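Local coordinates for protein choline dehydrogenase and related flavoproteins (Aspergillus oryzae, PDB 3Q9T) that acts as a formate oxidase of the glucose-methanol-choline oxidoreductase family, a flavoenzyme that carries 8-formyl-FAD at its catalytic site, at residues 24-29 and 218-223; 258-263 and 571-576; 293-298 and 519-524. All blocks are in the same frame, centred on the assembly; numbering follows the deposited sequence.

Contact 1 (24-29 and 218-223); sequences RLAENP and KPNITI
A small, partly buried contact joins the type I turn from Leu25 to Asn28, at the end region of helix 16-25, to the turn that leads into strand 221-224, the edge strand of the parallel sheet of the FAD-binding domain. Its polar centre is the amide of Asn220. CG is tucked in over the backbone, flanked by both N and C (chi1 49°), and from there ND2 reaches across to Ala26 O at 2.9 Å. The bond is nearly straight (170°), and it lies in the plane of the Asn220 amide and on a lone pair of the Ala26 carbonyl. Val31 O takes a further hydrogen bond from ND2, so one NH2 group ties Ala26 O and Val31 O together ahead of strand 33-36. The apolar half lies next to it: Ala26 CB packs on the CG1 branch of Ile221 at 3.5 Å and almost as closely on CD1, because CG1 stands beside the backbone N, anti to the carbonyl carbon. Backbone bonds between Asn220 or Thr222 and Val33 continue the join into the sheet. The arrangement joins the far end of the helix of the Rossmann-type beta-alpha-beta unit to the added edge strand 221-224.

Contact 2 (258-263 and 571-576); sequences ADREVI and AEHKDL
Charged and polar side chains dominate this surface contact, in which the residues at and just after the end of helix 555-572 meet the chain corner at Arg260 and the strand residue Glu261. The ion-pair element is Arg260 with Asp575. The two side chains meet tip to tip with their planes only 20° apart, and the guanidinium grips the carboxylate end-on: NH2 bonds Asp575 OD1 at 2.8 Å and NH1 bonds Asp575 OD2 at 3.0 Å, each on a syn lone pair. A bend at chi2 (-52°) turns the Arg260 chain so that its CB and CD run past the imidazole of His573.

Hydrogen bonds to that imidazole form the second group. Arg260 NH1 also donates to His573 ND1 at 3.2 Å, a longer and less straight bond that arrives somewhat tilted from the ring plane. On the other nitrogen, His573 NE2 donates to Glu261 OE2 at 2.6 Å, with the carboxylate oxygen in the ring plane and using its anti lone pair. Both ring nitrogens are thus engaged, which fixes the rotation of the ring. Glu261 OE1 is held by Arg539, while nearby Glu572 is paired with Lys531.

Apolar cover comes from Leu576, whose CD1 lies over the centre of the guanidinium, 3.7 Å from Arg260 CZ. The ring of Phe9, from strand 9-12, meets His573 edge-to-face.

Since His573 ND1 accepts from a cation while NE2 donates to a carboxylate, the ring is probably neutral with its proton on NE2. Arg260, shared between Asp575 and His573, would itself disfavour a second proton there, whereas Glu261 would polarise the NE2-H bond.

Contact 3 (293-298 and 519-524); sequences TIVDSR and KNIDQG
Ile521 and Asp522, neighbours in the loop 519-524, face the chain 295-298 in two different ways, one apolar and one charged. The Ile521 side chain is extended, with CG1 anti to the backbone N (chi1 -157°), and this carries CD1 obliquely across Val295, where it meets CG1 at 3.5 Å. The same methyl lies 3.7 Å from Asp296 O, and Ile521 CG1 runs alongside Ser297 OG. On the exposed side, Arg298, in one of its two conformers, bends at chi3 (-98°) and brings NH2 against Asp522 OD1 in a salt bridge; the modelled 2.4 Å is too short to bear weight, consistent with a mobile side chain. The groups cross obliquely, their planes 52° apart, without an end-on grip. Two waters link the segments. One donates to both Ser297 OG and Gly524 O; the other accepts from Arg298 N at 2.7 Å and donates to Ile521 O at 2.8 Å. Nearby, Asp522 O receives a hydrogen bond from His299 NE2, and Asp296 OD2 is hydrogen-bonded to Thr283 N. The chemistry implies an interface joined by one ion pair, a small hydrophobic touch and water relays, the ion pair lying between exposed residues and probably weakened by solvent.

How the contacts relate
Contacts 1 and 2 form one neighbourhood, their centres 13 Å apart, and both reach the five-stranded parallel sheet of the FAD-binding domain: contact 1 at its edge strand 221-224, contact 2 at strand 261-264. They touch where Asn28 ND2 probably bonds Leu576 O, so the C-terminal tail after helix 555-572 meets both. Contact 3 stands apart, its centre 23 Å from that of contact 2 and 32 Å from that of contact 1; its first segment carries strand 295-296, paired with 280-281, and its second is loop. Along the chain, contact 1 closes first; contact 2 then spans a long excursion within which contact 3 opens and closes. Contacts 2 and 3 bring late parts of the sequence back to 258-298, while contact 1 joins two earlier parts.

Contact 1 (24-29 and 218-223)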
loop_
_atom_site.group_PDB
_atom_site.type_symbol
_atom_site.label_atom_id
_atom_site.label_comp_id
_atom_site.label_asym_id
_atom_site.label_seq_id
_atom_site.Cartn_x
_atom_site.Cartn_y
_atom_site.Cartn_z
ATOM N N ARG A 24 -21.277 5.891 34.553
ATOM C CA ARG A 24 -22.006 4.971 35.408
ATOM C C ARG A 24 -21.407 4.950 36.806
ATOM O O ARG A 24 -22.131 4.976 37.810
ATOM C CB ARG A 24 -22.010 3.570 34.804
ATOM C CG ARG A 24 -22.847 3.462 33.534
ATOM C CD ARG A 24 -24.308 3.845 33.773
ATOM N NE ARG A 24 -25.135 3.496 32.616
ATOM C CZ ARG A 24 -26.373 3.936 32.399
ATOM N NH1 ARG A 24 -26.966 4.739 33.274
ATOM N NH2 ARG A 24 -27.026 3.555 31.307
ATOM N N LEU A 25 -20.080 4.928 36.878
ATOM C CA LEU A 25 -19.420 4.937 38.173
ATOM C C LEU A 25 -19.723 6.240 38.917
ATOM O O LEU A 25 -19.837 6.246 40.146
ATOM C CB LEU A 25 -17.915 4.697 38.035
ATOM C CG LEU A 25 -17.517 3.255 37.706
ATOM C CD1 LEU A 25 -16.016 3.126 37.627
ATOM C CD2 LEU A 25 -18.073 2.282 38.734
ATOM N N ALA A 26 -19.896 7.322 38.160
ATOM C CA ALA A 26 -20.215 8.631 38.724
ATOM C C ALA A 26 -21.661 8.768 39.229
ATOM O O ALA A 26 -22.007 9.783 39.831
ATOM C CB ALA A 26 -19.913 9.736 37.701
ATOM N N GLU A 27 -22.512 7.775 38.975
ATOM C CA GLU A 27 -23.910 7.882 39.412
ATOM C C GLU A 27 -24.057 7.984 40.941
ATOM O O GLU A 27 -25.060 8.498 41.442
ATOM C CB GLU A 27 -24.769 6.754 38.836
ATOM C CG GLU A 27 -25.158 6.969 37.382
ATOM C CD GLU A 27 -25.675 5.697 36.713
ATOM O OE1 GLU A 27 -25.421 4.599 37.245
ATOM O OE2 GLU A 27 -26.313 5.791 35.640
ATOM N N ASN A 28 -23.067 7.491 41.681
ATOM C CA ASN A 28 -22.944 7.872 43.085
ATOM C C ASN A 28 -22.177 9.175 43.125
ATOM O O ASN A 28 -20.974 9.198 42.863
ATOM C CB ASN A 28 -22.207 6.829 43.919
ATOM C CG ASN A 28 -22.051 7.267 45.374
ATOM O OD1 ASN A 28 -22.262 8.430 45.711
ATOM N ND2 ASN A 28 -21.692 6.343 46.228
ATOM N N PRO A 29 -22.878 10.273 43.417
ATOM C CA PRO A 29 -22.303 11.620 43.293
ATOM C C PRO A 29 -21.069 11.794 44.185
ATOM O O PRO A 29 -20.282 12.712 43.977
ATOM C CB PRO A 29 -23.441 12.531 43.759
ATOM C CG PRO A 29 -24.312 11.647 44.608
ATOM C CD PRO A 29 -24.243 10.295 43.967
ATOM N N LYS A 218 -21.670 16.334 35.574
ATOM C CA LYS A 218 -21.404 15.506 36.745
ATOM C C LYS A 218 -20.115 15.979 37.402
ATOM O O LYS A 218 -19.020 15.686 36.941
ATOM C CB LYS A 218 -21.369 14.032 36.360
ATOM C CG LYS A 218 -22.680 13.587 35.741
ATOM C CD LYS A 218 -22.606 12.205 35.151
ATOM C CE LYS A 218 -23.884 11.899 34.384
ATOM N NZ LYS A 218 -23.966 10.462 34.003
ATOM N N PRO A 219 -20.255 16.754 38.481
ATOM C CA PRO A 219 -19.121 17.465 39.070
ATOM C C PRO A 219 -18.172 16.537 39.800
ATOM O O PRO A 219 -17.111 16.984 40.215
ATOM C CB PRO A 219 -19.786 18.427 40.056
ATOM C CG PRO A 219 -21.072 17.765 40.423
ATOM C CD PRO A 219 -21.519 17.024 39.189
ATOM N N ASN A 220 -18.542 15.273 39.967
ATOM C CA ASN A 220 -17.609 14.304 40.526
ATOM C C ASN A 220 -16.696 13.689 39.452
ATOM O O ASN A 220 -15.766 12.936 39.760
ATOM C CB ASN A 220 -18.328 13.219 41.351
ATOM C CG ASN A 220 -19.503 12.598 40.612
ATOM O OD1 ASN A 220 -20.136 13.250 39.788
ATOM N ND2 ASN A 220 -19.809 11.334 40.923
ATOM N N ILE A 221 -16.957 14.015 38.192
ATOM C CA ILE A 221 -16.061 13.599 37.119
ATOM C C ILE A 221 -15.113 14.723 36.766
ATOM O O ILE A 221 -15.551 15.804 36.379
ATOM C CB ILE A 221 -16.815 13.193 35.831
ATOM C CG1 ILE A 221 -17.794 12.054 36.124
ATOM C CG2 ILE A 221 -15.813 12.793 34.759
ATOM C CD1 ILE A 221 -18.576 11.566 34.921
ATOM N N THR A 222 -13.817 14.476 36.921
ATOM C CA THR A 222 -12.825 15.426 36.436
ATOM C C THR A 222 -12.418 15.025 35.023
ATOM O O THR A 222 -11.978 13.897 34.778
ATOM C CB THR A 222 -11.580 15.533 37.360
ATOM O OG1 THR A 222 -11.982 15.978 38.662
ATOM C CG2 THR A 222 -10.574 16.540 36.798
ATOM N N ILE A 223 -12.598 15.938 34.078
ATOM C CA ILE A 223 -12.161 15.639 32.727
ATOM C C ILE A 223 -10.893 16.388 32.312
ATOM O O ILE A 223 -10.876 17.617 32.208
ATOM C CB ILE A 223 -13.282 15.817 31.696
ATOM C CG1 ILE A 223 -14.492 14.976 32.113
ATOM C CG2 ILE A 223 -12.789 15.361 30.335
ATOM C CD1 ILE A 223 -15.773 15.293 31.359
#

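Contact 2 (258-263 and 571-576)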
loop_
_atom_site.group_PDB
_atom_site.type_symbol
_atom_site.label_atom_id
_atom_site.label_comp_id
_atom_site.label_asym_id
_atom_site.label_seq_id
_atom_site.Cartn_x
_atom_site.Cartn_y
_atom_site.Cartn_z
ATOM N N ALA A 258 -5.335 6.194 41.136
ATOM C CA ALA A 258 -6.658 5.672 41.412
ATOM C C ALA A 258 -6.612 4.990 42.760
ATOM O O ALA A 258 -5.756 4.144 43.005
ATOM C CB ALA A 258 -7.103 4.687 40.325
ATOM N N ASP A 259 -7.539 5.357 43.631
ATOM C CA ASP A 259 -7.627 4.717 44.936
ATOM C C ASP A 259 -8.387 3.394 44.901
ATOM O O ASP A 259 -8.167 2.529 45.734
ATOM C CB ASP A 259 -8.209 5.689 45.948
ATOM C CG ASP A 259 -7.282 6.848 46.191
ATOM O OD1 ASP A 259 -6.053 6.627 46.078
ATOM O OD2 ASP A 259 -7.765 7.967 46.451
ATOM N N ARG A 260 -9.249 3.221 43.907
ATOM C CA ARG A 260 -9.916 1.945 43.740
ATOM C C ARG A 260 -9.387 1.204 42.527
ATOM O O ARG A 260 -8.786 0.148 42.659
ATOM C CB ARG A 260 -11.426 2.132 43.628
ATOM C CG ARG A 260 -12.047 2.775 44.866
ATOM C CD ARG A 260 -11.662 2.041 46.152
ATOM N NE ARG A 260 -12.242 2.702 47.315
ATOM C CZ ARG A 260 -13.295 2.257 47.991
ATOM N NH1 ARG A 260 -13.893 1.115 47.650
ATOM N NH2 ARG A 260 -13.742 2.955 49.026
ATOM N N GLU A 261 -9.624 1.746 41.337
ATOM C CA GLU A 261 -9.281 1.014 40.126
ATOM C C GLU A 261 -8.996 1.910 38.943
ATOM O O GLU A 261 -9.550 2.996 38.812
ATOM C CB GLU A 261 -10.398 0.042 39.748
ATOM C CG GLU A 261 -10.656 -1.063 40.767
ATOM C CD GLU A 261 -11.622 -2.098 40.231
ATOM O OE1 GLU A 261 -11.404 -2.571 39.096
ATOM O OE2 GLU A 261 -12.603 -2.431 40.932
ATOM N N VAL A 262 -8.110 1.431 38.080
ATOM C CA VAL A 262 -7.891 2.053 36.794
ATOM C C VAL A 262 -8.594 1.235 35.713
ATOM O O VAL A 262 -8.484 0.000 35.664
ATOM C CB VAL A 262 -6.396 2.184 36.494
ATOM C CG1 VAL A 262 -6.168 2.527 35.025
ATOM C CG2 VAL A 262 -5.792 3.254 37.394
ATOM N N ILE A 263 -9.345 1.928 34.866
ATOM C CA ILE A 263 -9.966 1.285 33.718
ATOM C C ILE A 263 -9.341 1.802 32.417
ATOM O O ILE A 263 -9.414 2.997 32.099
ATOM C CB ILE A 263 -11.498 1.458 33.672
ATOM C CG1 ILE A 263 -12.173 0.989 34.975
ATOM C CG2 ILE A 263 -12.059 0.647 32.520
ATOM C CD1 ILE A 263 -12.078 1.960 36.124
ATOM N N ALA A 571 -20.344 -3.965 41.791
ATOM C CA ALA A 571 -20.613 -5.142 42.602
ATOM C C ALA A 571 -19.436 -5.424 43.519
ATOM O O ALA A 571 -19.598 -5.950 44.624
ATOM C CB ALA A 571 -20.907 -6.348 41.724
ATOM N N GLU A 572 -18.244 -5.074 43.057
ATOM C CA GLU A 572 -17.048 -5.313 43.838
ATOM C C GLU A 572 -16.888 -4.321 44.987
ATOM O O GLU A 572 -16.503 -4.708 46.083
ATOM C CB GLU A 572 -15.816 -5.283 42.948
ATOM C CG GLU A 572 -14.532 -5.358 43.734
ATOM C CD GLU A 572 -13.463 -6.091 42.977
ATOM O OE1 GLU A 572 -12.270 -5.865 43.263
ATOM O OE2 GLU A 572 -13.829 -6.898 42.098
ATOM N N HIS A 573 -17.188 -3.049 44.741
ATOM C CA HIS A 573 -17.022 -2.025 45.775
ATOM C C HIS A 573 -18.314 -1.731 46.554
ATOM O O HIS A 573 -18.920 -0.654 46.439
ATOM C CB HIS A 573 -16.403 -0.767 45.171
ATOM C CG HIS A 573 -15.081 -1.022 44.525
ATOM N ND1 HIS A 573 -13.886 -0.887 45.197
ATOM C CD2 HIS A 573 -14.766 -1.454 43.280
ATOM C CE1 HIS A 573 -12.891 -1.212 44.391
ATOM N NE2 HIS A 573 -13.399 -1.554 43.220
ATOM N N LYS A 574 -18.714 -2.714 47.355
ATOM C CA LYS A 574 -19.929 -2.636 48.165
ATOM C C LYS A 574 -20.025 -1.336 48.945
ATOM O O LYS A 574 -21.082 -0.703 48.982
ATOM C CB LYS A 574 -19.982 -3.807 49.151
ATOM C CG LYS A 574 -20.814 -4.995 48.695
ATOM C CD LYS A 574 -20.350 -5.539 47.365
ATOM C CE LYS A 574 -20.933 -6.926 47.125
ATOM N NZ LYS A 574 -20.590 -7.850 48.251
ATOM N N ASP A 575 -18.922 -0.939 49.574
ATOM C CA ASP A 575 -18.943 0.247 50.417
ATOM C C ASP A 575 -19.307 1.513 49.626
ATOM O O ASP A 575 -19.731 2.511 50.207
ATOM C CB ASP A 575 -17.613 0.419 51.165
ATOM C CG ASP A 575 -16.477 0.824 50.253
ATOM O OD1 ASP A 575 -15.641 1.656 50.677
ATOM O OD2 ASP A 575 -16.424 0.314 49.114
ATOM N N LEU A 576 -19.149 1.472 48.305
ATOM C CA LEU A 576 -19.477 2.642 47.486
ATOM C C LEU A 576 -20.815 2.516 46.767
ATOM O O LEU A 576 -21.442 3.523 46.467
ATOM C CB LEU A 576 -18.361 2.957 46.468
ATOM C CG LEU A 576 -16.995 3.399 47.026
ATOM C CD1 LEU A 576 -16.024 3.737 45.901
ATOM C CD2 LEU A 576 -17.138 4.574 47.975
#

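Contact 3 (293-298 and 519-524)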
loop_
_atom_site.group_PDB
_atom_site.type_symbol
_atom_site.label_atom_id
_atom_site.label_comp_id
_atom_site.label_asym_id
_atom_site.label_seq_id
_atom_site.Cartn_x
_atom_site.Cartn_y
_atom_site.Cartn_z
ATOM N N THR A 293 9.596 -6.751 31.381
ATOM C CA THR A 293 8.370 -7.524 31.414
ATOM C C THR A 293 7.920 -7.645 32.845
ATOM O O THR A 293 8.630 -8.192 33.670
ATOM C CB THR A 293 8.578 -8.919 30.858
ATOM O OG1 THR A 293 9.067 -8.817 29.523
ATOM C CG2 THR A 293 7.261 -9.699 30.861
ATOM N N ILE A 294 6.745 -7.110 33.145
ATOM C CA ILE A 294 6.161 -7.297 34.460
ATOM C C ILE A 294 5.262 -8.523 34.424
ATOM O O ILE A 294 5.325 -9.369 35.306
ATOM C CB ILE A 294 5.378 -6.072 34.905
ATOM C CG1 ILE A 294 6.344 -4.896 35.110
ATOM C CG2 ILE A 294 4.605 -6.386 36.175
ATOM C CD1 ILE A 294 5.661 -3.589 35.378
ATOM N N VAL A 295 4.456 -8.634 33.373
ATOM C CA VAL A 295 3.639 -9.819 33.160
ATOM C C VAL A 295 3.798 -10.302 31.731
ATOM O O VAL A 295 3.530 -9.566 30.799
ATOM C CB VAL A 295 2.135 -9.517 33.415
ATOM C CG1 VAL A 295 1.263 -10.716 33.033
ATOM C CG2 VAL A 295 1.905 -9.111 34.866
ATOM N N ASP A 296 4.237 -11.539 31.549
ATOM C CA ASP A 296 4.314 -12.096 30.211
ATOM C C ASP A 296 2.898 -12.478 29.755
ATOM O O ASP A 296 2.402 -13.560 30.075
ATOM C CB ASP A 296 5.276 -13.292 30.162
ATOM C CG ASP A 296 5.447 -13.855 28.753
ATOM O OD1 ASP A 296 5.818 -15.038 28.614
ATOM O OD2 ASP A 296 5.206 -13.117 27.775
ATOM N N SER A 297 2.250 -11.564 29.030
ATOM C CA SER A 297 0.879 -11.753 28.572
ATOM C C SER A 297 0.883 -11.874 27.047
ATOM O O SER A 297 0.786 -10.877 26.324
ATOM C CB SER A 297 0.015 -10.576 29.040
ATOM O OG SER A 297 -1.362 -10.843 28.861
ATOM N N ARG A 298 0.987 -13.107 26.568
ATOM C CA ARG A 298 1.187 -13.412 25.143
ATOM C C ARG A 298 0.134 -12.829 24.208
ATOM O O ARG A 298 0.403 -12.578 23.036
ATOM C CB ARG A 298 1.223 -14.929 24.912
ATOM C CG ARG A 298 2.250 -15.698 25.729
ATOM C CD ARG A 298 2.585 -17.039 25.053
ATOM N NE ARG A 298 1.871 -18.212 25.572
ATOM C CZ ARG A 298 0.615 -18.234 26.016
ATOM N NH1 ARG A 298 -0.131 -17.145 26.028
ATOM N NH2 ARG A 298 0.096 -19.368 26.446
ATOM N N LYS A 519 -10.566 -16.838 30.126
ATOM C CA LYS A 519 -10.600 -17.509 31.420
ATOM C C LYS A 519 -9.243 -17.529 32.126
ATOM O O LYS A 519 -9.187 -17.702 33.333
ATOM C CB LYS A 519 -11.172 -18.923 31.282
ATOM C CG LYS A 519 -12.679 -18.913 31.008
ATOM C CD LYS A 519 -13.185 -20.269 30.564
ATOM C CE LYS A 519 -14.713 -20.315 30.600
ATOM N NZ LYS A 519 -15.230 -21.512 29.872
ATOM N N ASN A 520 -8.160 -17.345 31.376
ATOM C CA ASN A 520 -6.820 -17.326 31.959
ATOM C C ASN A 520 -5.856 -16.703 30.979
ATOM O O ASN A 520 -6.194 -16.511 29.813
ATOM C CB ASN A 520 -6.342 -18.744 32.265
ATOM C CG ASN A 520 -6.409 -19.629 31.054
ATOM O OD1 ASN A 520 -5.694 -19.416 30.065
ATOM N ND2 ASN A 520 -7.284 -20.621 31.106
ATOM N N ILE A 521 -4.639 -16.439 31.436
ATOM C CA ILE A 521 -3.690 -15.670 30.635
ATOM C C ILE A 521 -3.172 -16.426 29.419
ATOM O O ILE A 521 -2.568 -15.838 28.518
ATOM C CB ILE A 521 -2.523 -15.137 31.507
ATOM C CG1 ILE A 521 -1.871 -13.915 30.846
ATOM C CG2 ILE A 521 -1.517 -16.252 31.827
ATOM C CD1 ILE A 521 -0.902 -13.190 31.742
ATOM N N ASP A 522 -3.420 -17.730 29.374
ATOM C CA ASP A 522 -3.011 -18.519 28.214
ATOM C C ASP A 522 -4.036 -18.438 27.098
ATOM O O ASP A 522 -3.771 -18.846 25.964
ATOM C CB ASP A 522 -2.738 -19.974 28.598
ATOM C CG ASP A 522 -1.403 -20.141 29.306
ATOM O OD1 ASP A 522 -0.406 -19.573 28.823
ATOM O OD2 ASP A 522 -1.350 -20.820 30.352
ATOM N N GLN A 523 -5.197 -17.882 27.417
ATOM C CA GLN A 523 -6.254 -17.752 26.434
ATOM C C GLN A 523 -6.443 -16.306 26.001
ATOM O O GLN A 523 -6.781 -16.041 24.852
ATOM C CB GLN A 523 -7.568 -18.310 26.987
ATOM C CG GLN A 523 -8.694 -18.360 25.974
ATOM C CD GLN A 523 -10.019 -18.745 26.606
ATOM O OE1 GLN A 523 -10.278 -18.425 27.768
ATOM N NE2 GLN A 523 -10.862 -19.444 25.847
ATOM N N GLY A 524 -6.235 -15.366 26.918
ATOM C CA GLY A 524 -6.524 -13.974 26.622
ATOM C C GLY A 524 -5.845 -13.041 27.599
ATOM O O GLY A 524 -5.009 -13.481 28.381
HETATM O O HOH W 1 -2.402 -12.910 27.349
HETATM O O HOH W 2 0.132 -15.283 27.975
#